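Local coordinates for protein DnaJ homolog subfamily C member 27-A (Xenopus laevis, PDB 6JMG) that binds GTP as a Rab-like small GTPase that also carries a J domain, and is possibly involved in regulating the MEK/ERK pathway, at residues E102-L107 and R150-S155; T202-D207 and A241-P246; G54-H59 and I65-F70; E84-T89 and K115-P120. All coordinates share one frame; numbering follows the deposited sequence.

In the fold
Contacts 1, 3 and 4 belong to the Ras-like GTPase fold. Contact 2 joins helix 203-213 to helix 230-244, the latter in the J domain. In contact 1, helices 101-105 and 107-117 meet helix 146-154, and contact 4 joins the loop 84-89 to the end of helix 107-117. Their segments alternate along the chain, and their nearest atoms are about 8 Å apart. Contact 3, a beta hairpin, touches contact 4 where the rings of Phe70 and Phe85 pack. The side chains of Leu107, Ile69 and Tyr86 each lie about 11 Å from the bound GTP at the nearest atoms. None of these three contacts holds the nucleotide directly. The centres of contacts 2 and 3 are about 37 Å apart.

Contact 1. Residues E102-L107 and R150-S155; sequences ETFESL and RLWSES
Leu107 and Trp152 mark the closest passage of the two backbones, with their CA atoms still 9.4 Å apart. Side chains therefore bridge the distance. Both segments belong to the P-loop GTPase fold, and no hydrogen bond joins them. Phe104 on helix 101-105 and Leu107 at the start of helix 107-117 meet Trp152 of helix 146-154. The indole of Trp152 carries the contact. Its CG lies anti to the backbone N (chi1 -178°), and this sends the ring across to Leu107. The CB of Leu107 packs on Trp152 CZ2 at 3.6 Å. Leu107 CD1 sits over a face of the indole, a CH-pi contact 4.2 Å from the centroid of the six-membered ring. Phe104 turns its edge to the indole face at the five-membered ring. This edge-to-face pair has centroids 5.5 Å apart and planes at 66°. Were Trp152 an alanine, Phe104 and Leu107 would probably lose their aromatic partner, and a gap would open beside helix 146-154. Beneath the contact, Leu107 and Trp152 both touch Leu94 of strand 91-97, and Trp152 also reaches Val131 of strand 128-134. The indole has a cation-pi partner in Lys156. Phe104 CZ rests 3.9 Å from Trp152 CB.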
loop_
_atom_site.group_PDB
_atom_site.type_symbol
_atom_site.label_atom_id
_atom_site.label_comp_id
_atom_site.label_asym_id
_atom_site.label_seq_id
_atom_site.Cartn_x
_atom_site.Cartn_y
_atom_site.Cartn_z
ATOM N N GLU A 102 -8.987 19.034 -5.079
ATOM C CA GLU A 102 -9.936 17.920 -5.052
ATOM C C GLU A 102 -9.313 16.610 -5.540
ATOM O O GLU A 102 -9.811 15.535 -5.202
ATOM C CB GLU A 102 -11.168 18.252 -5.888
ATOM C CG GLU A 102 -10.909 18.292 -7.358
ATOM C CD GLU A 102 -10.511 19.678 -7.837
ATOM O OE1 GLU A 102 -10.350 20.603 -6.996
ATOM O OE2 GLU A 102 -10.353 19.833 -9.067
ATOM N N THR A 103 -8.276 16.663 -6.386
ATOM C CA THR A 103 -7.631 15.417 -6.810
ATOM C C THR A 103 -6.722 14.858 -5.724
ATOM O O THR A 103 -6.545 13.638 -5.636
ATOM C CB THR A 103 -6.825 15.605 -8.112
ATOM O OG1 THR A 103 -5.610 16.331 -7.865
ATOM C CG2 THR A 103 -7.640 16.321 -9.178
ATOM N N PHE A 104 -6.140 15.724 -4.893
ATOM C CA PHE A 104 -5.348 15.230 -3.778
ATOM C C PHE A 104 -6.248 14.652 -2.693
ATOM O O PHE A 104 -5.973 13.576 -2.147
ATOM C CB PHE A 104 -4.474 16.356 -3.214
ATOM C CG PHE A 104 -3.771 15.992 -1.945
ATOM C CD1 PHE A 104 -2.662 15.158 -1.970
ATOM C CD2 PHE A 104 -4.222 16.458 -0.727
ATOM C CE1 PHE A 104 -2.009 14.796 -0.795
ATOM C CE2 PHE A 104 -3.572 16.104 0.441
ATOM C CZ PHE A 104 -2.458 15.271 0.405
ATOM N N GLU A 105 -7.345 15.340 -2.386
ATOM C CA GLU A 105 -8.256 14.832 -1.369
ATOM C C GLU A 105 -8.862 13.499 -1.774
ATOM O O GLU A 105 -9.097 12.639 -0.915
ATOM C CB GLU A 105 -9.348 15.857 -1.096
ATOM C CG GLU A 105 -8.933 16.933 -0.115
ATOM C CD GLU A 105 -9.740 18.192 -0.294
ATOM O OE1 GLU A 105 -10.522 18.237 -1.269
ATOM O OE2 GLU A 105 -9.589 19.126 0.526
ATOM N N SER A 106 -9.034 13.270 -3.073
ATOM C CA SER A 106 -9.676 12.037 -3.500
ATOM C C SER A 106 -8.774 10.820 -3.329
ATOM O O SER A 106 -9.234 9.691 -3.532
ATOM C CB SER A 106 -10.165 12.169 -4.949
ATOM O OG SER A 106 -9.255 11.583 -5.856
ATOM N N LEU A 107 -7.523 10.998 -2.900
ATOM C CA LEU A 107 -6.605 9.864 -2.903
ATOM C C LEU A 107 -6.962 8.835 -1.844
ATOM O O LEU A 107 -6.687 7.650 -2.038
ATOM C CB LEU A 107 -5.172 10.338 -2.677
ATOM C CG LEU A 107 -4.510 11.122 -3.805
ATOM C CD1 LEU A 107 -3.104 11.473 -3.399
ATOM C CD2 LEU A 107 -4.502 10.311 -5.091
ATOM N N ARG A 150 3.801 14.995 0.774
ATOM C CA ARG A 150 4.849 14.122 1.281
ATOM C C ARG A 150 4.408 13.461 2.578
ATOM O O ARG A 150 4.685 12.279 2.810
ATOM C CB ARG A 150 6.156 14.893 1.472
ATOM C CG ARG A 150 7.325 13.965 1.723
ATOM C CD ARG A 150 8.647 14.690 1.891
ATOM N NE ARG A 150 9.171 15.239 0.643
ATOM C CZ ARG A 150 9.754 14.517 -0.307
ATOM N NH1 ARG A 150 9.881 13.192 -0.172
ATOM N NH2 ARG A 150 10.195 15.122 -1.404
ATOM N N LEU A 151 3.681 14.198 3.416
ATOM C CA LEU A 151 3.256 13.630 4.685
ATOM C C LEU A 151 2.193 12.564 4.478
ATOM O O LEU A 151 2.239 11.502 5.107
ATOM C CB LEU A 151 2.707 14.722 5.602
ATOM C CG LEU A 151 2.260 14.150 6.943
ATOM C CD1 LEU A 151 3.478 13.710 7.731
ATOM C CD2 LEU A 151 1.433 15.125 7.727
ATOM N N TRP A 152 1.246 12.815 3.581
ATOM C CA TRP A 152 0.216 11.821 3.332
ATOM C C TRP A 152 0.829 10.567 2.741
ATOM O O TRP A 152 0.488 9.451 3.142
ATOM C CB TRP A 152 -0.840 12.412 2.414
ATOM C CG TRP A 152 -1.986 11.522 2.119
ATOM C CD1 TRP A 152 -3.189 11.525 2.737
ATOM C CD2 TRP A 152 -2.063 10.528 1.087
ATOM N NE1 TRP A 152 -4.016 10.583 2.176
ATOM C CE2 TRP A 152 -3.350 9.957 1.156
ATOM C CE3 TRP A 152 -1.168 10.066 0.111
ATOM C CZ2 TRP A 152 -3.770 8.936 0.296
ATOM C CZ3 TRP A 152 -1.583 9.045 -0.740
ATOM C CH2 TRP A 152 -2.878 8.494 -0.641
ATOM N N SER A 153 1.788 10.745 1.837
ATOM C CA SER A 153 2.438 9.619 1.182
ATOM C C SER A 153 3.392 8.900 2.132
ATOM O O SER A 153 3.290 7.685 2.336
ATOM C CB SER A 153 3.181 10.113 -0.057
ATOM O OG SER A 153 2.326 10.888 -0.870
ATOM N N GLU A 154 4.366 9.628 2.683
ATOM C CA GLU A 154 5.423 8.960 3.429
ATOM C C GLU A 154 4.889 8.313 4.702
ATOM O O GLU A 154 5.395 7.264 5.116
ATOM C CB GLU A 154 6.554 9.942 3.732
ATOM C CG GLU A 154 7.365 10.324 2.491
ATOM C CD GLU A 154 8.633 11.117 2.803
ATOM O OE1 GLU A 154 8.825 11.523 3.975
ATOM O OE2 GLU A 154 9.440 11.333 1.868
ATOM N N SER A 155 3.856 8.899 5.315
ATOM C CA SER A 155 3.243 8.290 6.492
ATOM C C SER A 155 2.619 6.931 6.191
ATOM O O SER A 155 2.323 6.180 7.125
ATOM C CB SER A 155 2.186 9.216 7.107
ATOM O OG SER A 155 1.016 9.264 6.303
#

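Contact 2. Residues T202-D207 and A241-P246; sequences TKEQAD and AVLLHP
The flat carboxamide of Gln205 has a partner on each side of its plane. On one side Leu243 O takes a weak hydrogen bond from Gln205 NE2 (3.1 Å), bent to an N-H...O angle of 128°. From the other side Thr202 N, at the helix start, donates to Gln205 OE1 at 2.9 Å, 46° out of the carbonyl plane. The carboxylate of Glu204 is the second flat group. Leu243 CD1 lies to one side of its plane, 3.5 Å from Glu204 OE2. The same methyl packs on Gln205 CG at 3.5 Å, so it is lodged between two side chains of helix 203-213. With chi1 at -172°, the leucine branch swings opposite its backbone N and out to that helix. Leu244 adds a looser touch, its CD2 standing 4.1 Å from Gln205 O. It also packs on Ile209, Ile212 and Ala257. Helix 230-244 runs into His245, Pro246 and Asp247, the HPD motif of J domains, which in relatives is needed for work with Hsp70. The contact ties helix 203-213 to the J-domain helix that leads to this loop. With an alanine at Gln205, Leu243 O and Thr202 N are likely to lose their amide partner, and Leu243 CD1 part of its cover. One methyl, packed on the aliphatic and polar parts of Glu204 and Gln205, and one weak hydrogen bond make the link, consistent with a modest, partly exposed joint.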
loop_
_atom_site.group_PDB
_atom_site.type_symbol
_atom_site.label_atom_id
_atom_site.label_comp_id
_atom_site.label_asym_id
_atom_site.label_seq_id
_atom_site.Cartn_x
_atom_site.Cartn_y
_atom_site.Cartn_z
ATOM N N THR A 202 7.515 1.108 17.021
ATOM C CA THR A 202 6.500 1.908 17.689
ATOM C C THR A 202 6.616 1.839 19.208
ATOM O O THR A 202 7.172 0.895 19.779
ATOM C CB THR A 202 5.119 1.443 17.239
ATOM O OG1 THR A 202 5.120 1.371 15.810
ATOM C CG2 THR A 202 4.066 2.457 17.647
ATOM N N LYS A 203 6.115 2.896 19.853
ATOM C CA LYS A 203 5.863 2.876 21.288
ATOM C C LYS A 203 4.720 1.936 21.665
ATOM O O LYS A 203 4.819 1.213 22.666
ATOM C CB LYS A 203 5.541 4.289 21.775
ATOM C CG LYS A 203 5.403 4.389 23.285
ATOM C CD LYS A 203 4.207 5.231 23.719
ATOM C CE LYS A 203 4.264 5.519 25.219
ATOM N NZ LYS A 203 2.909 5.589 25.828
ATOM N N GLU A 204 3.603 1.963 20.919
ATOM C CA GLU A 204 2.505 1.064 21.271
ATOM C C GLU A 204 2.929 -0.379 21.084
ATOM O O GLU A 204 2.470 -1.263 21.823
ATOM C CB GLU A 204 1.227 1.381 20.479
ATOM C CG GLU A 204 1.301 1.238 18.976
ATOM C CD GLU A 204 -0.043 0.917 18.309
ATOM O OE1 GLU A 204 -1.033 0.639 19.029
ATOM O OE2 GLU A 204 -0.093 0.940 17.055
ATOM N N GLN A 205 3.833 -0.626 20.129
ATOM C CA GLN A 205 4.450 -1.943 20.007
ATOM C C GLN A 205 5.159 -2.330 21.300
ATOM O O GLN A 205 4.916 -3.410 21.863
ATOM C CB GLN A 205 5.423 -1.957 18.824
ATOM C CG GLN A 205 4.746 -2.266 17.477
ATOM C CD GLN A 205 5.686 -2.149 16.279
ATOM O OE1 GLN A 205 6.807 -1.658 16.394
ATOM N NE2 GLN A 205 5.234 -2.624 15.126
ATOM N N ALA A 206 5.978 -1.423 21.832
ATOM C CA ALA A 206 6.735 -1.722 23.045
ATOM C C ALA A 206 5.822 -1.884 24.256
ATOM O O ALA A 206 6.082 -2.716 25.134
ATOM C CB ALA A 206 7.761 -0.625 23.277
ATOM N N ASP A 207 4.763 -1.083 24.336
ATOM C CA ASP A 207 3.822 -1.239 25.438
ATOM C C ASP A 207 3.098 -2.568 25.337
ATOM O O ASP A 207 2.889 -3.242 26.352
ATOM C CB ASP A 207 2.822 -0.081 25.468
ATOM C CG ASP A 207 3.451 1.228 25.925
ATOM O OD1 ASP A 207 4.575 1.196 26.485
ATOM O OD2 ASP A 207 2.816 2.287 25.711
ATOM N N ALA A 241 -1.737 -9.235 15.865
ATOM C CA ALA A 241 -0.871 -9.913 14.908
ATOM C C ALA A 241 -0.191 -8.935 13.961
ATOM O O ALA A 241 1.002 -9.089 13.658
ATOM C CB ALA A 241 -1.655 -10.958 14.121
ATOM N N VAL A 242 -0.933 -7.961 13.428
ATOM C CA VAL A 242 -0.268 -6.988 12.554
ATOM C C VAL A 242 0.693 -6.122 13.355
ATOM O O VAL A 242 1.706 -5.651 12.828
ATOM C CB VAL A 242 -1.275 -6.125 11.772
ATOM C CG1 VAL A 242 -2.358 -6.991 11.170
ATOM C CG2 VAL A 242 -1.849 -5.035 12.647
ATOM N N LEU A 243 0.401 -5.908 14.636
ATOM C CA LEU A 243 1.244 -5.049 15.450
ATOM C C LEU A 243 2.548 -5.749 15.814
ATOM O O LEU A 243 3.620 -5.136 15.765
ATOM C CB LEU A 243 0.473 -4.632 16.711
ATOM C CG LEU A 243 1.086 -3.582 17.643
ATOM C CD1 LEU A 243 1.250 -2.236 16.931
ATOM C CD2 LEU A 243 0.219 -3.432 18.881
ATOM N N LEU A 244 2.490 -7.047 16.110
ATOM C CA LEU A 244 3.578 -7.725 16.796
ATOM C C LEU A 244 4.312 -8.771 15.974
ATOM O O LEU A 244 5.268 -9.367 16.482
ATOM C CB LEU A 244 3.049 -8.408 18.047
ATOM C CG LEU A 244 2.429 -7.495 19.069
ATOM C CD1 LEU A 244 1.922 -8.360 20.173
ATOM C CD2 LEU A 244 3.464 -6.525 19.565
ATOM N N HIS A 245 3.899 -9.033 14.749
ATOM C CA HIS A 245 4.511 -10.125 14.020
ATOM C C HIS A 245 6.025 -9.838 13.900
ATOM O O HIS A 245 6.391 -8.706 13.632
ATOM C CB HIS A 245 3.884 -10.297 12.645
ATOM C CG HIS A 245 4.322 -11.550 11.953
ATOM N ND1 HIS A 245 5.585 -11.698 11.426
ATOM C CD2 HIS A 245 3.682 -12.725 11.744
ATOM C CE1 HIS A 245 5.699 -12.906 10.904
ATOM N NE2 HIS A 245 4.557 -13.543 11.076
ATOM N N PRO A 246 6.862 -10.839 14.196
ATOM C CA PRO A 246 8.329 -10.554 14.203
ATOM C C PRO A 246 8.896 -10.137 12.851
ATOM O O PRO A 246 10.000 -9.577 12.815
ATOM C CB PRO A 246 8.934 -11.895 14.662
ATOM C CG PRO A 246 7.795 -12.751 15.117
ATOM C CD PRO A 246 6.539 -12.219 14.530
#

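Contact 3. Residues G54-H59 and I65-F70; sequences GVTKVH and IKVNIF
Gly54 pairs with Ile69, Thr56 with Val67 and Val58 with Ile65 in the antiparallel hairpin of strands 54-59 and 65-70, part of the Ras-like sheet. Each pair exchanges two backbone hydrogen bonds. Ile69 N reaches Gly54 O at 2.8 Å, nearly straight at 170°. The N and O of all six residues are thus satisfied across the hairpin. Val55 with Asn68 and Lys57 with Lys66 are the non-hydrogen-bonded pairs. Val67 O also receives a CA-H contact from Val55 CA at 3.3 Å. On the far edge of 65-70, Lys66 and Asn68 make their backbone bonds to strand 15-22. The Asn68 amide is held outside the pair, OD1 with the hydroxyl of Tyr53 and ND2 to Ile17 O. Its OD1 lies 3.4 Å from Val55 CG2. On the face of Thr56, Val58, Ile65, Val67 and Ile69, Val58 CG2 packs on Ile65 CB. Thr56 CG2 sits between the backbone N and the carbonyl carbon, which points it at Val67 CB, 3.6 Å away. Over this face, helix 171-187 brings Tyr179 onto Val58 and Val67, and helix 29-38 brings Cys37 onto Thr56 and Ile69. Strand 51-60 lies outermost in the sheet, with 63-72 between it and strand 15-22.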
loop_
_atom_site.group_PDB
_atom_site.type_symbol
_atom_site.label_atom_id
_atom_site.label_comp_id
_atom_site.label_asym_id
_atom_site.label_seq_id
_atom_site.Cartn_x
_atom_site.Cartn_y
_atom_site.Cartn_z
ATOM N N GLY A 54 -0.197 -2.175 -21.748
ATOM C CA GLY A 54 1.019 -2.168 -22.526
ATOM C C GLY A 54 2.111 -2.878 -21.764
ATOM O O GLY A 54 2.013 -3.106 -20.555
ATOM N N VAL A 55 3.132 -3.263 -22.503
ATOM C CA VAL A 55 4.308 -3.885 -21.928
ATOM C C VAL A 55 5.504 -3.013 -22.257
ATOM O O VAL A 55 5.659 -2.563 -23.399
ATOM C CB VAL A 55 4.485 -5.320 -22.448
ATOM C CG1 VAL A 55 5.836 -5.890 -22.019
ATOM C CG2 VAL A 55 3.322 -6.179 -21.919
ATOM N N THR A 56 6.329 -2.762 -21.251
ATOM C CA THR A 56 7.602 -2.092 -21.437
ATOM C C THR A 56 8.685 -2.956 -20.804
ATOM O O THR A 56 8.407 -3.875 -20.027
ATOM C CB THR A 56 7.578 -0.682 -20.828
ATOM O OG1 THR A 56 8.820 -0.018 -21.100
ATOM C CG2 THR A 56 7.355 -0.751 -19.333
ATOM N N LYS A 57 9.929 -2.657 -21.142
ATOM C CA LYS A 57 11.077 -3.370 -20.603
ATOM C C LYS A 57 12.026 -2.361 -19.957
ATOM O O LYS A 57 12.266 -1.278 -20.505
ATOM C CB LYS A 57 11.766 -4.177 -21.720
ATOM C CG LYS A 57 13.070 -4.867 -21.361
ATOM C CD LYS A 57 14.222 -4.257 -22.190
ATOM C CE LYS A 57 15.602 -4.549 -21.593
ATOM N NZ LYS A 57 16.575 -3.411 -21.691
ATOM N N VAL A 58 12.535 -2.700 -18.767
ATOM C CA VAL A 58 13.481 -1.852 -18.046
ATOM C C VAL A 58 14.579 -2.723 -17.451
ATOM O O VAL A 58 14.385 -3.920 -17.211
ATOM C CB VAL A 58 12.811 -1.013 -16.944
ATOM C CG1 VAL A 58 11.727 -0.138 -17.531
ATOM C CG2 VAL A 58 12.270 -1.906 -15.820
ATOM N N HIS A 59 15.757 -2.117 -17.256
ATOM C CA HIS A 59 16.917 -2.751 -16.623
ATOM C C HIS A 59 17.300 -1.970 -15.370
ATOM O O HIS A 59 17.951 -0.925 -15.468
ATOM C CB HIS A 59 18.092 -2.810 -17.591
ATOM C CG HIS A 59 19.219 -3.680 -17.124
ATOM N ND1 HIS A 59 19.070 -5.031 -16.895
ATOM C CD2 HIS A 59 20.513 -3.390 -16.842
ATOM C CE1 HIS A 59 20.223 -5.538 -16.496
ATOM N NE2 HIS A 59 21.114 -4.564 -16.452
ATOM N N ILE A 65 13.597 -6.468 -16.234
ATOM C CA ILE A 65 12.217 -6.434 -15.762
ATOM C C ILE A 65 11.290 -6.264 -16.960
ATOM O O ILE A 65 11.427 -5.305 -17.729
ATOM C CB ILE A 65 11.969 -5.289 -14.758
ATOM C CG1 ILE A 65 13.106 -5.148 -13.741
ATOM C CG2 ILE A 65 10.639 -5.480 -14.064
ATOM C CD1 ILE A 65 13.500 -6.433 -13.046
ATOM N N LYS A 66 10.325 -7.168 -17.091
ATOM C CA LYS A 66 9.247 -7.015 -18.055
ATOM C C LYS A 66 8.038 -6.486 -17.292
ATOM O O LYS A 66 7.549 -7.139 -16.363
ATOM C CB LYS A 66 8.943 -8.341 -18.758
ATOM C CG LYS A 66 7.779 -8.288 -19.757
ATOM C CD LYS A 66 7.308 -9.697 -20.187
ATOM C CE LYS A 66 5.970 -9.678 -20.969
ATOM N NZ LYS A 66 4.748 -9.980 -20.135
ATOM N N VAL A 67 7.562 -5.302 -17.675
ATOM C CA VAL A 67 6.581 -4.553 -16.895
ATOM C C VAL A 67 5.259 -4.550 -17.644
ATOM O O VAL A 67 5.160 -4.003 -18.746
ATOM C CB VAL A 67 7.046 -3.116 -16.630
ATOM C CG1 VAL A 67 6.080 -2.439 -15.717
ATOM C CG2 VAL A 67 8.451 -3.102 -16.062
ATOM N N ASN A 68 4.248 -5.156 -17.046
ATOM C CA ASN A 68 2.887 -5.077 -17.547
ATOM C C ASN A 68 2.208 -3.864 -16.934
ATOM O O ASN A 68 1.985 -3.820 -15.721
ATOM C CB ASN A 68 2.107 -6.343 -17.206
ATOM C CG ASN A 68 2.676 -7.575 -17.874
ATOM O OD1 ASN A 68 2.420 -7.835 -19.053
ATOM N ND2 ASN A 68 3.460 -8.335 -17.128
ATOM N N ILE A 69 1.854 -2.896 -17.767
ATOM C CA ILE A 69 1.255 -1.657 -17.307
ATOM C C ILE A 69 -0.227 -1.677 -17.652
ATOM O O ILE A 69 -0.599 -1.941 -18.800
ATOM C CB ILE A 69 1.964 -0.434 -17.919
ATOM C CG1 ILE A 69 3.444 -0.422 -17.508
ATOM C CG2 ILE A 69 1.329 0.854 -17.430
ATOM C CD1 ILE A 69 4.256 0.807 -18.015
ATOM N N PHE A 70 -1.065 -1.442 -16.644
ATOM C CA PHE A 70 -2.508 -1.264 -16.788
ATOM C C PHE A 70 -2.770 0.178 -16.388
ATOM O O PHE A 70 -3.012 0.483 -15.217
ATOM C CB PHE A 70 -3.304 -2.253 -15.913
ATOM C CG PHE A 70 -3.077 -3.686 -16.283
ATOM C CD1 PHE A 70 -1.851 -4.299 -16.030
ATOM C CD2 PHE A 70 -4.079 -4.426 -16.894
ATOM C CE1 PHE A 70 -1.630 -5.628 -16.380
ATOM C CE2 PHE A 70 -3.874 -5.742 -17.235
ATOM C CZ PHE A 70 -2.644 -6.345 -16.982
#

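Contact 4. Residues E84-T89 and K115-P120; sequences EFYKDT and KQELGP
Tyr86 meets Glu117 and Leu118, and these three residues bury most of the contact. In the Ras-like fold this joins the loop between helix 79-82 and strand 91-97 to the end of helix 107-117. No hydrogen bond crosses between the two segments. A chi1 of -71° sets Tyr86 CG opposite the carbonyl carbon and carries the ring in over the helix end. There Tyr86 CD2 packs on Glu117 CB at 3.5 Å, and Glu117 CG is close behind. The two side chains cross at about a right angle. Glu117 bends at its second torsion (48°), which turns the carboxylate away from the tyrosine. Only its aliphatic part does the touching. Leu118 supplies one methyl, CD2, which lies 3.9 Å from Tyr86 CB and 3.7 Å from Tyr86 O. The same methyl touches Lys87 CA. The polar end of Tyr86 is held one helical turn earlier, where OH bonds to Glu113 OE1. The rest of the ring rests on Trp110 and Met114 of the same helix and on Ile20 and Met22 of strand 15-22. It is therefore fixed at both ends and set between helix and sheet. The loop closes on itself as well. Lys87 NZ makes a salt bridge to Glu84 OE1, with a weak hydrogen bond, and Thr89 OG1 donates to Tyr86 O at 2.6 Å, from 56° above the carbonyl plane.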
loop_
_atom_site.group_PDB
_atom_site.type_symbol
_atom_site.label_atom_id
_atom_site.label_comp_id
_atom_site.label_asym_id
_atom_site.label_seq_id
_atom_site.Cartn_x
_atom_site.Cartn_y
_atom_site.Cartn_z
ATOM N N GLU A 84 -11.462 -5.122 -12.181
ATOM C CA GLU A 84 -10.794 -6.380 -12.482
ATOM C C GLU A 84 -9.276 -6.303 -12.364
ATOM O O GLU A 84 -8.626 -7.356 -12.286
ATOM C CB GLU A 84 -11.147 -6.856 -13.896
ATOM C CG GLU A 84 -12.257 -7.906 -13.950
ATOM C CD GLU A 84 -11.838 -9.276 -13.416
ATOM O OE1 GLU A 84 -12.570 -9.787 -12.556
ATOM O OE2 GLU A 84 -10.818 -9.861 -13.857
ATOM N N PHE A 85 -8.673 -5.110 -12.358
ATOM C CA PHE A 85 -7.234 -5.074 -12.569
ATOM C C PHE A 85 -6.428 -4.709 -11.331
ATOM O O PHE A 85 -5.210 -4.539 -11.437
ATOM C CB PHE A 85 -6.908 -4.147 -13.735
ATOM C CG PHE A 85 -7.601 -4.531 -14.999
ATOM C CD1 PHE A 85 -7.119 -5.578 -15.780
ATOM C CD2 PHE A 85 -8.759 -3.879 -15.390
ATOM C CE1 PHE A 85 -7.763 -5.929 -16.944
ATOM C CE2 PHE A 85 -9.410 -4.232 -16.548
ATOM C CZ PHE A 85 -8.933 -5.258 -17.318
ATOM N N TYR A 86 -7.041 -4.692 -10.150
ATOM C CA TYR A 86 -6.260 -4.388 -8.957
ATOM C C TYR A 86 -5.495 -5.611 -8.443
ATOM O O TYR A 86 -4.444 -5.457 -7.806
ATOM C CB TYR A 86 -7.159 -3.841 -7.845
ATOM C CG TYR A 86 -7.723 -2.447 -8.043
ATOM C CD1 TYR A 86 -6.894 -1.326 -8.096
ATOM C CD2 TYR A 86 -9.095 -2.244 -8.115
ATOM C CE1 TYR A 86 -7.421 -0.039 -8.247
ATOM C CE2 TYR A 86 -9.630 -0.964 -8.266
ATOM C CZ TYR A 86 -8.793 0.129 -8.331
ATOM O OH TYR A 86 -9.336 1.388 -8.482
ATOM N N LYS A 87 -5.991 -6.820 -8.689
ATOM C CA LYS A 87 -5.369 -7.994 -8.089
ATOM C C LYS A 87 -3.971 -8.256 -8.654
ATOM O O LYS A 87 -3.670 -7.963 -9.812
ATOM C CB LYS A 87 -6.244 -9.234 -8.275
ATOM C CG LYS A 87 -7.099 -9.253 -9.532
ATOM C CD LYS A 87 -7.997 -10.504 -9.580
ATOM C CE LYS A 87 -8.671 -10.669 -10.942
ATOM N NZ LYS A 87 -10.047 -10.100 -10.921
ATOM N N ASP A 88 -3.128 -8.855 -7.818
ATOM C CA ASP A 88 -1.776 -9.273 -8.187
ATOM C C ASP A 88 -0.957 -8.099 -8.714
ATOM O O ASP A 88 -0.277 -8.183 -9.731
ATOM C CB ASP A 88 -1.830 -10.426 -9.198
ATOM C CG ASP A 88 -0.456 -10.865 -9.662
ATOM O OD1 ASP A 88 0.398 -11.191 -8.801
ATOM O OD2 ASP A 88 -0.224 -10.852 -10.893
ATOM N N THR A 89 -1.002 -6.995 -7.988
ATOM C CA THR A 89 -0.262 -5.800 -8.364
ATOM C C THR A 89 1.008 -5.655 -7.543
ATOM O O THR A 89 0.986 -5.812 -6.320
ATOM C CB THR A 89 -1.143 -4.577 -8.179
ATOM O OG1 THR A 89 -2.275 -4.705 -9.041
ATOM C CG2 THR A 89 -0.372 -3.307 -8.500
ATOM N N LYS A 115 -8.459 -1.157 -1.974
ATOM C CA LYS A 115 -8.466 -2.060 -0.825
ATOM C C LYS A 115 -9.673 -2.989 -0.821
ATOM O O LYS A 115 -9.548 -4.138 -0.379
ATOM C CB LYS A 115 -8.423 -1.280 0.484
ATOM C CG LYS A 115 -7.066 -1.232 1.148
ATOM C CD LYS A 115 -7.059 -0.265 2.340
ATOM C CE LYS A 115 -5.640 0.099 2.778
ATOM N NZ LYS A 115 -5.599 1.344 3.607
ATOM N N GLN A 116 -10.838 -2.551 -1.313
ATOM C CA GLN A 116 -11.917 -3.532 -1.319
ATOM C C GLN A 116 -11.833 -4.529 -2.463
ATOM O O GLN A 116 -12.384 -5.627 -2.343
ATOM C CB GLN A 116 -13.315 -2.938 -1.279
ATOM C CG GLN A 116 -14.029 -3.963 -0.366
ATOM C CD GLN A 116 -15.489 -3.750 -0.081
ATOM O OE1 GLN A 116 -16.243 -4.722 0.080
ATOM N NE2 GLN A 116 -15.901 -2.493 0.024
ATOM N N GLU A 117 -11.213 -4.175 -3.583
ATOM C CA GLU A 117 -11.134 -5.159 -4.650
ATOM C C GLU A 117 -10.135 -6.260 -4.340
ATOM O O GLU A 117 -10.050 -7.229 -5.104
ATOM C CB GLU A 117 -10.773 -4.484 -5.967
ATOM C CG GLU A 117 -11.705 -4.873 -7.084
ATOM C CD GLU A 117 -13.164 -4.763 -6.686
ATOM O OE1 GLU A 117 -13.859 -5.801 -6.750
ATOM O OE2 GLU A 117 -13.610 -3.640 -6.325
ATOM N N LEU A 118 -9.372 -6.125 -3.261
ATOM C CA LEU A 118 -8.423 -7.138 -2.833
ATOM C C LEU A 118 -8.951 -8.009 -1.697
ATOM O O LEU A 118 -8.277 -8.973 -1.311
ATOM C CB LEU A 118 -7.105 -6.470 -2.402
ATOM C CG LEU A 118 -6.445 -5.567 -3.442
ATOM C CD1 LEU A 118 -5.017 -5.201 -3.043
ATOM C CD2 LEU A 118 -6.476 -6.248 -4.816
ATOM N N GLY A 119 -10.131 -7.697 -1.160
ATOM C CA GLY A 119 -10.718 -8.460 -0.084
ATOM C C GLY A 119 -10.018 -8.234 1.242
ATOM O O GLY A 119 -9.089 -7.427 1.353
ATOM N N PRO A 120 -10.461 -8.948 2.284
ATOM C CA PRO A 120 -9.832 -8.781 3.608
ATOM C C PRO A 120 -8.441 -9.392 3.707
ATOM O O PRO A 120 -7.650 -8.946 4.549
ATOM C CB PRO A 120 -10.817 -9.481 4.558
ATOM C CG PRO A 120 -12.109 -9.571 3.783
ATOM C CD PRO A 120 -11.704 -9.733 2.355
#